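Local coordinates for protein isoflavone reductase (Medicago sativa, PDB 2GAS) that uses NADPH to reduce 2'-hydroxyformononetin to (3R)-vestitone, an isoflavanone, on the pathway to the pterocarpan phytoalexin medicarpin, at residues Q76-I81 / N104-F109. Sequence-based numbering, arbitrary orientation.
Sequences QVDIVI and NVKKFF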
loop_
_atom_site.group_PDB
_atom_site.type_symbol
_atom_site.label_atom_id
_atom_site.label_comp_id
_atom_site.label_asym_id
_atom_site.label_seq_id
_atom_site.Cartn_x
_atom_site.Cartn_y
_atom_site.Cartn_z
ATOM N N GLN A 76 24.232 0.633 -6.745
ATOM C CA GLN A 76 24.745 1.088 -5.459
ATOM C C GLN A 76 24.006 0.538 -4.241
ATOM O O GLN A 76 24.428 0.763 -3.111
ATOM C CB GLN A 76 24.719 2.617 -5.406
ATOM C CG GLN A 76 25.565 3.286 -6.472
ATOM C CD GLN A 76 25.390 4.791 -6.487
ATOM O OE1 GLN A 76 25.760 5.484 -5.538
ATOM N NE2 GLN A 76 24.816 5.306 -7.567
ATOM N N VAL A 77 22.917 -0.191 -4.468
ATOM C CA VAL A 77 22.127 -0.722 -3.364
ATOM C C VAL A 77 21.894 -2.228 -3.432
ATOM O O VAL A 77 22.321 -2.895 -4.375
ATOM C CB VAL A 77 20.761 -0.011 -3.295
ATOM C CG1 VAL A 77 20.967 1.491 -3.138
ATOM C CG2 VAL A 77 19.959 -0.308 -4.562
ATOM N N ASP A 78 21.207 -2.749 -2.419
ATOM C CA ASP A 78 20.899 -4.173 -2.319
ATOM C C ASP A 78 19.413 -4.465 -2.530
ATOM O O ASP A 78 19.048 -5.466 -3.142
ATOM C CB ASP A 78 21.291 -4.697 -0.936
ATOM C CG ASP A 78 22.766 -4.539 -0.646
ATOM O OD1 ASP A 78 23.112 -3.878 0.359
ATOM O OD2 ASP A 78 23.573 -5.085 -1.419
ATOM N N ILE A 79 18.564 -3.589 -2.006
ATOM C CA ILE A 79 17.116 -3.755 -2.091
ATOM C C ILE A 79 16.460 -2.557 -2.763
ATOM O O ILE A 79 16.792 -1.408 -2.471
ATOM C CB ILE A 79 16.523 -3.945 -0.675
ATOM C CG1 ILE A 79 17.167 -5.173 -0.022
ATOM C CG2 ILE A 79 15.001 -4.110 -0.752
ATOM C CD1 ILE A 79 16.769 -5.387 1.423
ATOM N N VAL A 80 15.533 -2.838 -3.671
ATOM C CA VAL A 80 14.832 -1.794 -4.404
ATOM C C VAL A 80 13.342 -1.874 -4.090
ATOM O O VAL A 80 12.720 -2.926 -4.241
ATOM C CB VAL A 80 15.042 -1.962 -5.926
ATOM C CG1 VAL A 80 14.277 -0.889 -6.678
ATOM C CG2 VAL A 80 16.525 -1.899 -6.259
ATOM N N ILE A 81 12.783 -0.758 -3.640
ATOM C CA ILE A 81 11.367 -0.693 -3.299
ATOM C C ILE A 81 10.655 0.335 -4.165
ATOM O O ILE A 81 10.995 1.515 -4.134
ATOM C CB ILE A 81 11.171 -0.300 -1.823
ATOM C CG1 ILE A 81 11.864 -1.329 -0.924
ATOM C CG2 ILE A 81 9.682 -0.205 -1.500
ATOM C CD1 ILE A 81 11.810 -1.005 0.561
ATOM N N ASN A 104 22.917 -7.003 -9.246
ATOM C CA ASN A 104 23.252 -7.116 -7.827
ATOM C C ASN A 104 22.072 -7.098 -6.859
ATOM O O ASN A 104 22.260 -7.255 -5.655
ATOM C CB ASN A 104 24.186 -5.971 -7.444
ATOM C CG ASN A 104 23.583 -4.612 -7.751
ATOM O OD1 ASN A 104 23.482 -4.216 -8.913
ATOM N ND2 ASN A 104 23.155 -3.899 -6.711
ATOM N N VAL A 105 20.863 -6.914 -7.371
ATOM C CA VAL A 105 19.688 -6.820 -6.501
ATOM C C VAL A 105 19.344 -8.087 -5.728
ATOM O O VAL A 105 19.151 -9.156 -6.312
ATOM C CB VAL A 105 18.455 -6.353 -7.303
ATOM C CG1 VAL A 105 17.240 -6.226 -6.385
ATOM C CG2 VAL A 105 18.753 -5.013 -7.955
ATOM N N LYS A 106 19.265 -7.949 -4.406
ATOM C CA LYS A 106 18.940 -9.061 -3.524
ATOM C C LYS A 106 17.443 -9.173 -3.253
ATOM O O LYS A 106 16.962 -10.222 -2.826
ATOM C CB LYS A 106 19.705 -8.918 -2.206
ATOM C CG LYS A 106 21.210 -8.910 -2.412
ATOM C CD LYS A 106 21.970 -8.813 -1.100
ATOM C CE LYS A 106 23.464 -8.715 -1.361
ATOM N NZ LYS A 106 24.239 -8.530 -0.107
ATOM N N LYS A 107 16.703 -8.099 -3.507
ATOM C CA LYS A 107 15.258 -8.137 -3.300
ATOM C C LYS A 107 14.576 -6.934 -3.924
ATOM O O LYS A 107 15.037 -5.808 -3.777
ATOM C CB LYS A 107 14.929 -8.205 -1.800
ATOM C CG LYS A 107 13.461 -8.495 -1.511
ATOM C CD LYS A 107 13.279 -9.390 -0.281
ATOM C CE LYS A 107 13.662 -8.667 0.997
ATOM N NZ LYS A 107 13.490 -9.527 2.207
ATOM N N PHE A 108 13.482 -7.185 -4.636
ATOM C CA PHE A 108 12.715 -6.127 -5.279
ATOM C C PHE A 108 11.283 -6.136 -4.778
ATOM O O PHE A 108 10.634 -7.184 -4.762
ATOM C CB PHE A 108 12.718 -6.306 -6.804
ATOM C CG PHE A 108 11.797 -5.359 -7.543
ATOM C CD1 PHE A 108 11.804 -3.993 -7.270
ATOM C CD2 PHE A 108 10.950 -5.832 -8.545
ATOM C CE1 PHE A 108 10.982 -3.118 -7.988
ATOM C CE2 PHE A 108 10.131 -4.962 -9.264
ATOM C CZ PHE A 108 10.146 -3.612 -8.988
ATOM N N PHE A 109 10.813 -4.968 -4.338
ATOM C CA PHE A 109 9.440 -4.797 -3.879
ATOM C C PHE A 109 8.698 -4.017 -4.952
ATOM O O PHE A 109 8.904 -2.813 -5.093
ATOM C CB PHE A 109 9.352 -3.958 -2.594
ATOM C CG PHE A 109 9.692 -4.700 -1.331
ATOM C CD1 PHE A 109 11.008 -5.028 -1.027
ATOM C CD2 PHE A 109 8.692 -5.014 -0.409
ATOM C CE1 PHE A 109 11.331 -5.653 0.180
ATOM C CE2 PHE A 109 9.004 -5.643 0.808
ATOM C CZ PHE A 109 10.323 -5.960 1.102
HETATM O O HOH W 1 24.096 -5.898 -3.884
#
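Val80 bonds to Lys107 and Phe109 through its backbone, pairing strands 79-82 and 107-109 in parallel: its N donates to Lys107 O at 3.0 Å, and its O accepts from Phe109 N at 2.8 Å. With helix 92-102 these strands form a beta-alpha-beta unit of the NADP-binding Rossmann domain. Just before the ladder, Lys106 N rather than Lys107 N hydrogen-bonds to Asp78 O, breaking the regular spacing. Alongside, Asp78 OD2 makes a long salt bridge to the extended Lys106, 3.7 Å from NZ. On the helix side, Val80 has CG1 anti to the backbone N (chi1 179°), which sets it 4.0 Å from Phe108 CD1 and leaves CG2 to meet Val105 CG2; the Phe108 ring also brings an edge to Val80 O. The other face carries Ile79, Ile81 and Phe109. Ile81 CG1 runs alongside Phe109, 3.8 Å from CD1, and Ile79 CG2 comes obliquely to CE1. Further out, Ile99 packs on both valines, while Ile95 and Ile96 touch the Phe108 ring; an alanine in place of Phe108 would probably open a gap between Val80 CG1 and Ile95 and Ile96. Helix 191-202 covers Phe109, and the bent Lys107 chain carries NZ to Thr207 OG1. Just ahead of the strands, Asp78 OD1 accepts a hydrogen bond from Lys4 N, and OD2 takes one from a water that also donates to Asn104 O at 2.9 Å.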